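Side-chain contacts in Sca-family protein (Rickettsia rickettsii, PDB 4LQ8), which is a rickettsial surface cell antigen, represented here by its N-terminal head domain, and is probably involved in cell adhesion: residues A[75-80]-A[278-283]; A[147-152]-A[256-261]; A[226-231]-A[315-320]. One frame throughout, in Å; residues are numbered along the deposited sequence.

Contact 1: A[75-80]-A[278-283]; sequences QPQKDN and SPKPLK
Gln-77, on the long helix 64-90, reaches the loop 278-281 that leads from strand 271-277 into strand 282-285, so a buried amide ties the helical part of this head domain to the loop between two strands of its mixed beta-sheet. The principle illustrated is that one flat polar group can serve several backbone and side-chain partners at once. NE2 of Gln-77 donates to O of Ser-278 at 2.9 Å, nearly straight at 174° and within the plane of the amide; at the acceptor the donor lies 19° from the carbonyl plane. The same nitrogen also bonds to OE2 of Glu-145 on helix 135-155, and that carboxylate oxygen accepts a hydrogen bond from the backbone N of Lys-280 as well, so helix 135-155 ties amide and loop together. On the other side of the amide, OE1 accepts a hydrogen bond from water 1 at 2.9 Å, and the water in turn accepts from N of Ser-278 and NZ of Lys-280. With NE2 donating twice and OE1 accepting from the water, the amide orientation is probably well defined. Its reach comes from a chain extended beyond CG, which crosses the lysine at about a right angle, CG of Lys-280 lying 3.6 Å from OE1 of Gln-77. The lysine itself sets out toward the helix and then turns back, bent at chi2 (-60°) and again at its end, folding its ammonium over its own loop. There it donates to OG of Ser-278, a bond that would spread the buried charge between hydroxyl and water. The serine hydroxyl, which accepts from the lysine, donates in turn: OG of Ser-278 to O of Pro-279 at 2.9 Å, from above the carbonyl plane.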
loop_
_atom_site.group_PDB
_atom_site.type_symbol
_atom_site.label_atom_id
_atom_site.label_comp_id
_atom_site.label_asym_id
_atom_site.label_seq_id
_atom_site.Cartn_x
_atom_site.Cartn_y
_atom_site.Cartn_z
ATOM N N GLN A 75 -1.367 7.917 -8.077
ATOM C CA GLN A 75 -1.269 9.261 -8.666
ATOM C C GLN A 75 -1.939 10.325 -7.779
ATOM O O GLN A 75 -1.258 11.294 -7.465
ATOM C CB GLN A 75 -1.775 9.296 -10.130
ATOM C CG GLN A 75 -1.438 10.603 -10.879
ATOM C CD GLN A 75 0.041 10.805 -11.013
ATOM O OE1 GLN A 75 0.783 9.918 -11.461
ATOM N NE2 GLN A 75 0.515 11.951 -10.564
ATOM N N PRO A 76 -3.180 10.161 -7.264
ATOM C CA PRO A 76 -3.745 11.213 -6.382
ATOM C C PRO A 76 -2.952 11.460 -5.098
ATOM O O PRO A 76 -2.923 12.599 -4.625
ATOM C CB PRO A 76 -5.171 10.702 -6.078
ATOM C CG PRO A 76 -5.499 9.822 -7.212
ATOM C CD PRO A 76 -4.197 9.118 -7.525
ATOM N N GLN A 77 -2.310 10.424 -4.528
ATOM C CA GLN A 77 -1.484 10.602 -3.329
ATOM C C GLN A 77 -0.326 11.538 -3.660
ATOM O O GLN A 77 -0.055 12.471 -2.901
ATOM C CB GLN A 77 -0.949 9.276 -2.790
ATOM C CG GLN A 77 -2.001 8.447 -2.074
ATOM C CD GLN A 77 -1.455 7.083 -1.725
ATOM O OE1 GLN A 77 -0.571 6.524 -2.400
ATOM N NE2 GLN A 77 -1.971 6.523 -0.667
ATOM N N LYS A 78 0.337 11.290 -4.809
ATOM C CA LYS A 78 1.414 12.117 -5.350
ATOM C C LYS A 78 0.918 13.523 -5.646
ATOM O O LYS A 78 1.615 14.468 -5.324
ATOM C CB LYS A 78 1.944 11.515 -6.667
ATOM C CG LYS A 78 2.768 10.259 -6.488
ATOM C CD LYS A 78 3.245 9.788 -7.838
ATOM C CE LYS A 78 4.054 8.516 -7.744
ATOM N NZ LYS A 78 4.403 8.020 -9.101
ATOM N N ASP A 79 -0.282 13.661 -6.238
ATOM C CA ASP A 79 -0.846 14.967 -6.615
ATOM C C ASP A 79 -1.162 15.841 -5.406
ATOM O O ASP A 79 -0.808 17.023 -5.408
ATOM C CB ASP A 79 -2.074 14.821 -7.519
ATOM C CG ASP A 79 -1.803 14.202 -8.876
ATOM O OD1 ASP A 79 -0.606 14.143 -9.284
ATOM O OD2 ASP A 79 -2.782 13.781 -9.539
ATOM N N ASN A 80 -1.801 15.271 -4.369
ATOM C CA ASN A 80 -2.066 16.020 -3.145
ATOM C C ASN A 80 -0.759 16.380 -2.449
ATOM O O ASN A 80 -0.643 17.492 -1.964
ATOM C CB ASN A 80 -2.995 15.283 -2.213
ATOM C CG ASN A 80 -4.379 15.226 -2.760
ATOM O OD1 ASN A 80 -5.084 16.220 -2.796
ATOM N ND2 ASN A 80 -4.797 14.054 -3.178
ATOM N N SER A 278 -0.790 1.463 -0.704
ATOM C CA SER A 278 -1.212 1.506 0.684
ATOM C C SER A 278 -1.599 2.928 1.026
ATOM O O SER A 278 -1.197 3.849 0.304
ATOM C CB SER A 278 -0.077 1.032 1.594
ATOM O OG SER A 278 0.881 2.049 1.830
ATOM N N PRO A 279 -2.291 3.156 2.168
ATOM C CA PRO A 279 -2.436 4.538 2.661
ATOM C C PRO A 279 -1.035 5.131 2.907
ATOM O O PRO A 279 -0.101 4.382 3.244
ATOM C CB PRO A 279 -3.165 4.372 4.008
ATOM C CG PRO A 279 -3.701 3.023 3.989
ATOM C CD PRO A 279 -2.813 2.190 3.153
ATOM N N LYS A 280 -0.887 6.455 2.728
ATOM C CA LYS A 280 0.391 7.150 2.880
ATOM C C LYS A 280 0.281 8.362 3.831
ATOM O O LYS A 280 -0.780 8.969 3.881
ATOM C CB LYS A 280 0.959 7.612 1.494
ATOM C CG LYS A 280 1.400 6.475 0.555
ATOM C CD LYS A 280 2.516 5.590 1.149
ATOM C CE LYS A 280 3.135 4.630 0.161
ATOM N NZ LYS A 280 2.296 3.426 -0.063
ATOM N N PRO A 281 1.362 8.771 4.538
ATOM C CA PRO A 281 2.684 8.109 4.608
ATOM C C PRO A 281 2.558 6.782 5.387
ATOM O O PRO A 281 1.741 6.662 6.299
ATOM C CB PRO A 281 3.549 9.151 5.351
ATOM C CG PRO A 281 2.580 9.839 6.254
ATOM C CD PRO A 281 1.299 9.935 5.450
ATOM N N LEU A 282 3.330 5.790 4.996
ATOM C CA LEU A 282 3.334 4.493 5.674
ATOM C C LEU A 282 4.359 4.517 6.836
ATOM O O LEU A 282 5.464 5.018 6.659
ATOM C CB LEU A 282 3.706 3.400 4.647
ATOM C CG LEU A 282 3.538 1.946 5.075
ATOM C CD1 LEU A 282 2.079 1.632 5.435
ATOM C CD2 LEU A 282 3.977 1.022 3.973
ATOM N N LYS A 283 3.986 4.020 8.012
ATOM C CA LYS A 283 4.940 3.949 9.128
ATOM C C LYS A 283 5.324 2.479 9.362
ATOM O O LYS A 283 4.579 1.583 8.983
ATOM C CB LYS A 283 4.364 4.550 10.442
ATOM C CG LYS A 283 3.734 5.952 10.355
ATOM C CD LYS A 283 4.750 7.000 9.990
ATOM C CE LYS A 283 4.290 8.393 10.309
ATOM N NZ LYS A 283 5.411 9.343 10.094
HETATM O O HOH W 1 0.229 3.735 -2.466
#

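Contact 2: A[147-152]-A[256-261]; sequences AGYKNV and AVYFTA
Tyr-149 projects from helix 135-155 onto the start of strand 258-265 and lays its ring over the backbone of Tyr-258. CB of Tyr-258 stands 4.3 Å from the ring centroid of Tyr-149, only 9° off the normal, a CH-pi contact over the face. Both tyrosines hold CG beside the backbone N (chi1 -72° for Tyr-149, -58° for Tyr-258), and the two side chains lie alongside, pointing opposite ways. The edge of the Tyr-258 ring turns toward the face of Tyr-149 in an offset edge-to-face pair, with centroids 5.6 Å apart. Its CD1 nestles 3.7 Å from CB of Tyr-149, near the root of that side chain. Farther out, the methyl CG2 of Thr-260 meets CE1 of Tyr-149 at 3.6 Å; placing this methyl beside the backbone N leaves OG1 to bond with Ser-277 and His-262. The phenol OH of Tyr-149 likewise bonds to OG of Ser-277, on the adjoining strand, while Tyr-258 has a second edge-to-face partner in His-153. Such packing, with one helix side chain laid across Tyr-258 and Thr-260 of the strand, is plain helix-on-sheet packing in the core of a domain of mixed helix and sheet.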
loop_
_atom_site.group_PDB
_atom_site.type_symbol
_atom_site.label_atom_id
_atom_site.label_comp_id
_atom_site.label_asym_id
_atom_site.label_seq_id
_atom_site.Cartn_x
_atom_site.Cartn_y
_atom_site.Cartn_z
ATOM N N ALA A 147 -12.242 6.453 -0.338
ATOM C CA ALA A 147 -13.068 6.533 -1.548
ATOM C C ALA A 147 -12.420 5.758 -2.699
ATOM O O ALA A 147 -13.125 5.074 -3.427
ATOM C CB ALA A 147 -13.289 7.990 -1.941
ATOM N N GLY A 148 -11.097 5.851 -2.816
ATOM C CA GLY A 148 -10.313 5.184 -3.845
ATOM C C GLY A 148 -10.429 3.678 -3.776
ATOM O O GLY A 148 -10.748 3.046 -4.791
ATOM N N TYR A 149 -10.199 3.093 -2.571
ATOM C CA TYR A 149 -10.301 1.645 -2.379
ATOM C C TYR A 149 -11.725 1.154 -2.614
ATOM O O TYR A 149 -11.901 0.124 -3.257
ATOM C CB TYR A 149 -9.722 1.191 -1.020
ATOM C CG TYR A 149 -8.208 1.272 -0.970
ATOM C CD1 TYR A 149 -7.425 0.564 -1.875
ATOM C CD2 TYR A 149 -7.556 2.043 -0.005
ATOM C CE1 TYR A 149 -6.038 0.662 -1.861
ATOM C CE2 TYR A 149 -6.158 2.128 0.033
ATOM C CZ TYR A 149 -5.406 1.442 -0.903
ATOM O OH TYR A 149 -4.028 1.500 -0.891
ATOM N N LYS A 150 -12.735 1.916 -2.139
ATOM C CA LYS A 150 -14.156 1.591 -2.320
ATOM C C LYS A 150 -14.508 1.568 -3.802
ATOM O O LYS A 150 -15.207 0.661 -4.241
ATOM C CB LYS A 150 -15.071 2.614 -1.609
ATOM C CG LYS A 150 -15.319 2.334 -0.136
ATOM C CD LYS A 150 -16.167 3.453 0.500
ATOM C CE LYS A 150 -16.211 3.388 2.011
ATOM N NZ LYS A 150 -16.760 4.637 2.608
ATOM N N ASN A 151 -14.036 2.561 -4.565
ATOM C CA ASN A 151 -14.320 2.646 -5.995
ATOM C C ASN A 151 -13.652 1.535 -6.777
ATOM O O ASN A 151 -14.278 0.976 -7.664
ATOM C CB ASN A 151 -13.996 4.041 -6.560
ATOM C CG ASN A 151 -14.959 5.109 -6.061
ATOM O OD1 ASN A 151 -15.824 4.884 -5.202
ATOM N ND2 ASN A 151 -14.830 6.304 -6.579
ATOM N N VAL A 152 -12.423 1.158 -6.411
ATOM C CA VAL A 152 -11.721 0.039 -7.066
ATOM C C VAL A 152 -12.475 -1.275 -6.806
ATOM O O VAL A 152 -12.806 -1.999 -7.753
ATOM C CB VAL A 152 -10.218 -0.037 -6.682
ATOM C CG1 VAL A 152 -9.567 -1.320 -7.192
ATOM C CG2 VAL A 152 -9.473 1.181 -7.214
ATOM N N ALA A 256 -12.339 1.251 6.183
ATOM C CA ALA A 256 -11.338 0.311 5.689
ATOM C C ALA A 256 -10.366 0.842 4.663
ATOM O O ALA A 256 -10.763 1.407 3.653
ATOM C CB ALA A 256 -12.013 -0.922 5.139
ATOM N N VAL A 257 -9.087 0.607 4.917
ATOM C CA VAL A 257 -7.985 0.881 3.986
ATOM C C VAL A 257 -7.243 -0.433 3.809
ATOM O O VAL A 257 -7.444 -1.350 4.602
ATOM C CB VAL A 257 -7.085 2.064 4.363
ATOM C CG1 VAL A 257 -7.805 3.380 4.087
ATOM C CG2 VAL A 257 -6.603 1.964 5.807
ATOM N N TYR A 258 -6.440 -0.546 2.757
ATOM C CA TYR A 258 -5.810 -1.802 2.358
ATOM C C TYR A 258 -4.370 -1.666 1.910
ATOM O O TYR A 258 -3.920 -0.592 1.509
ATOM C CB TYR A 258 -6.597 -2.368 1.139
ATOM C CG TYR A 258 -8.071 -2.613 1.396
ATOM C CD1 TYR A 258 -8.996 -1.573 1.332
ATOM C CD2 TYR A 258 -8.545 -3.884 1.692
ATOM C CE1 TYR A 258 -10.340 -1.776 1.653
ATOM C CE2 TYR A 258 -9.896 -4.111 1.966
ATOM C CZ TYR A 258 -10.784 -3.049 1.958
ATOM O OH TYR A 258 -12.108 -3.251 2.210
ATOM N N PHE A 259 -3.658 -2.798 1.962
ATOM C CA PHE A 259 -2.366 -2.961 1.346
ATOM C C PHE A 259 -2.698 -3.778 0.097
ATOM O O PHE A 259 -3.337 -4.824 0.216
ATOM C CB PHE A 259 -1.356 -3.696 2.237
ATOM C CG PHE A 259 -0.040 -3.871 1.507
ATOM C CD1 PHE A 259 0.833 -2.798 1.341
ATOM C CD2 PHE A 259 0.311 -5.103 0.954
ATOM C CE1 PHE A 259 2.026 -2.951 0.623
ATOM C CE2 PHE A 259 1.515 -5.256 0.249
ATOM C CZ PHE A 259 2.357 -4.178 0.086
ATOM N N THR A 260 -2.358 -3.272 -1.099
ATOM C CA THR A 260 -2.665 -3.997 -2.326
ATOM C C THR A 260 -1.388 -4.397 -3.032
ATOM O O THR A 260 -0.377 -3.734 -2.862
ATOM C CB THR A 260 -3.673 -3.235 -3.239
ATOM O OG1 THR A 260 -3.004 -2.165 -3.899
ATOM C CG2 THR A 260 -4.936 -2.723 -2.478
ATOM N N ALA A 261 -1.440 -5.495 -3.813
ATOM C CA ALA A 261 -0.316 -6.017 -4.573
ATOM C C ALA A 261 -0.852 -6.497 -5.921
ATOM O O ALA A 261 -1.887 -7.175 -5.986
ATOM C CB ALA A 261 0.372 -7.147 -3.799
#

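Contact 3: A[226-231]-A[315-320]; sequences FPIKLD and MKEVEL
Ile-228 and Lys-229 meet Glu-317 where the loop joining strands 215-224 and 236-245 passes helix 308-320, a loop-on-helix contact, with helix 308-320 resting on strand 271-277 of the mixed sheet. It is a worked example of a buried glutamate whose aliphatic root is packed while its carboxylate is met by an exposed lysine and a water. On the tighter side, CG2 of Ile-228 lies 3.8 Å from CB of Glu-317, the two side chains running antiparallel to each other. The isoleucine side chain also touches Lys-310, Glu-313 and Met-314 of the same helix, while Glu-317 also rests on Leu-273 of strand 271-277. The looser side belongs to Lys-229, which is exposed. Its chain runs out extended and bends only at the last torsion (chi4 75°), bringing NZ to OE1 of Glu-317 at 3.0 Å in a salt bridge. The ammonium comes from above the carboxylate plane, 44° out of it. For its part, the glutamate sends CG away from the backbone N (chi1 -177°) and then bends at chi2, which carries the carboxylate toward the loop. The second oxygen is held from the helix end by ND2 of Asn-321. Water 2 completes the link, donating to O of Ile-228 at 2.6 Å and to OE2 of Glu-317 at 2.6 Å.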
loop_
_atom_site.group_PDB
_atom_site.type_symbol
_atom_site.label_atom_id
_atom_site.label_comp_id
_atom_site.label_asym_id
_atom_site.label_seq_id
_atom_site.Cartn_x
_atom_site.Cartn_y
_atom_site.Cartn_z
ATOM N N PHE A 226 4.016 -12.126 1.059
ATOM C CA PHE A 226 3.747 -11.849 -0.360
ATOM C C PHE A 226 4.885 -12.332 -1.260
ATOM O O PHE A 226 6.042 -12.048 -0.948
ATOM C CB PHE A 226 3.480 -10.358 -0.599
ATOM C CG PHE A 226 2.291 -9.785 0.131
ATOM C CD1 PHE A 226 1.004 -9.885 -0.408
ATOM C CD2 PHE A 226 2.455 -9.117 1.341
ATOM C CE1 PHE A 226 -0.098 -9.348 0.270
ATOM C CE2 PHE A 226 1.357 -8.593 2.020
ATOM C CZ PHE A 226 0.090 -8.694 1.472
ATOM N N PRO A 227 4.596 -13.090 -2.348
ATOM C CA PRO A 227 5.695 -13.547 -3.214
ATOM C C PRO A 227 6.296 -12.380 -4.006
ATOM O O PRO A 227 5.608 -11.396 -4.272
ATOM C CB PRO A 227 5.030 -14.603 -4.117
ATOM C CG PRO A 227 3.600 -14.214 -4.161
ATOM C CD PRO A 227 3.277 -13.515 -2.870
ATOM N N ILE A 228 7.602 -12.449 -4.274
ATOM C CA ILE A 228 8.322 -11.424 -5.049
ATOM C C ILE A 228 8.354 -11.909 -6.476
ATOM O O ILE A 228 7.845 -11.230 -7.362
ATOM C CB ILE A 228 9.752 -11.130 -4.480
ATOM C CG1 ILE A 228 9.713 -10.761 -2.971
ATOM C CG2 ILE A 228 10.493 -10.068 -5.301
ATOM C CD1 ILE A 228 8.791 -9.580 -2.598
ATOM N N LYS A 229 8.884 -13.112 -6.682
ATOM C CA LYS A 229 8.972 -13.765 -7.979
ATOM C C LYS A 229 8.222 -15.094 -7.924
ATOM O O LYS A 229 8.377 -15.866 -6.978
ATOM C CB LYS A 229 10.437 -13.935 -8.412
ATOM C CG LYS A 229 11.037 -12.590 -8.839
ATOM C CD LYS A 229 12.410 -12.714 -9.465
ATOM C CE LYS A 229 12.999 -11.359 -9.782
ATOM N NZ LYS A 229 13.480 -10.674 -8.552
ATOM N N LEU A 230 7.344 -15.318 -8.894
ATOM C CA LEU A 230 6.534 -16.530 -8.918
ATOM C C LEU A 230 7.020 -17.448 -10.024
ATOM O O LEU A 230 7.445 -16.971 -11.083
ATOM C CB LEU A 230 5.041 -16.181 -9.054
ATOM C CG LEU A 230 4.432 -15.439 -7.843
ATOM C CD1 LEU A 230 4.639 -13.912 -7.968
ATOM C CD2 LEU A 230 2.972 -15.736 -7.706
ATOM N N ASP A 231 7.027 -18.760 -9.748
ATOM C CA ASP A 231 7.499 -19.775 -10.688
ATOM C C ASP A 231 6.536 -20.971 -10.761
ATOM O O ASP A 231 6.971 -22.095 -10.999
ATOM C CB ASP A 231 8.936 -20.218 -10.317
ATOM C CG ASP A 231 9.132 -20.863 -8.936
ATOM O OD1 ASP A 231 8.167 -20.865 -8.125
ATOM O OD2 ASP A 231 10.254 -21.337 -8.657
ATOM N N MET A 315 8.946 -3.135 -2.959
ATOM C CA MET A 315 9.264 -1.827 -3.559
ATOM C C MET A 315 10.370 -1.992 -4.618
ATOM O O MET A 315 10.198 -1.532 -5.746
ATOM C CB MET A 315 9.655 -0.787 -2.494
ATOM C CG MET A 315 8.448 -0.090 -1.864
ATOM S SD MET A 315 7.268 0.696 -3.036
ATOM C CE MET A 315 8.335 1.966 -3.753
ATOM N N LYS A 316 11.441 -2.731 -4.283
ATOM C CA LYS A 316 12.543 -3.039 -5.207
ATOM C C LYS A 316 12.064 -3.738 -6.515
ATOM O O LYS A 316 12.445 -3.307 -7.595
ATOM C CB LYS A 316 13.633 -3.868 -4.505
ATOM C CG LYS A 316 14.917 -4.096 -5.328
ATOM C CD LYS A 316 15.693 -2.802 -5.601
ATOM C CE LYS A 316 16.656 -2.920 -6.767
ATOM N NZ LYS A 316 17.275 -1.608 -7.114
ATOM N N GLU A 317 11.229 -4.780 -6.413
ATOM C CA GLU A 317 10.697 -5.514 -7.572
ATOM C C GLU A 317 9.770 -4.624 -8.436
ATOM O O GLU A 317 9.878 -4.642 -9.664
ATOM C CB GLU A 317 9.994 -6.810 -7.111
ATOM C CG GLU A 317 9.451 -7.713 -8.213
ATOM C CD GLU A 317 10.447 -8.365 -9.152
ATOM O OE1 GLU A 317 11.667 -8.281 -8.893
ATOM O OE2 GLU A 317 10.002 -8.961 -10.161
ATOM N N VAL A 318 8.893 -3.831 -7.790
ATOM C CA VAL A 318 7.984 -2.884 -8.438
ATOM C C VAL A 318 8.798 -1.892 -9.298
ATOM O O VAL A 318 8.473 -1.692 -10.476
ATOM C CB VAL A 318 7.029 -2.171 -7.428
ATOM C CG1 VAL A 318 6.344 -0.938 -8.046
ATOM C CG2 VAL A 318 5.985 -3.140 -6.870
ATOM N N GLU A 319 9.863 -1.305 -8.723
ATOM C CA GLU A 319 10.742 -0.345 -9.412
ATOM C C GLU A 319 11.459 -0.988 -10.599
ATOM O O GLU A 319 11.472 -0.400 -11.673
ATOM C CB GLU A 319 11.750 0.280 -8.442
ATOM C CG GLU A 319 11.103 1.250 -7.452
ATOM C CD GLU A 319 11.909 1.616 -6.215
ATOM O OE1 GLU A 319 13.035 1.089 -6.040
ATOM O OE2 GLU A 319 11.396 2.421 -5.402
ATOM N N LEU A 320 11.974 -2.229 -10.431
ATOM C CA LEU A 320 12.636 -2.963 -11.517
ATOM C C LEU A 320 11.650 -3.246 -12.673
ATOM O O LEU A 320 12.062 -3.270 -13.832
ATOM C CB LEU A 320 13.286 -4.258 -11.006
ATOM C CG LEU A 320 14.576 -4.082 -10.172
ATOM C CD1 LEU A 320 14.932 -5.374 -9.418
ATOM C CD2 LEU A 320 15.774 -3.661 -11.058
HETATM O O HOH W 2 7.779 -10.338 -9.819
#

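How the contacts relate
Contacts 1 and 2 are both buried, their centres about 9 Å from the centre of the chain, whereas contact 3, whose centre is about 14 Å from it, is only partly buried. The first two bring different helices onto the same mixed sheet and adjoin each other: CA of Ser-278 lies 3.2 Å from OH of Tyr-149, and Pro-279 packs on Val-257. Contact 3 reaches contact 2 through the rings of Phe-226 and Phe-259, but does not touch contact 1. Chemistry follows place: a water-linked amide network with several partners in contact 1, aromatic packing in contact 2, and a lysine–glutamate salt bridge beside solvent in contact 3. Along the chain, contact 2 nests inside contact 1, while contact 3 crosses both.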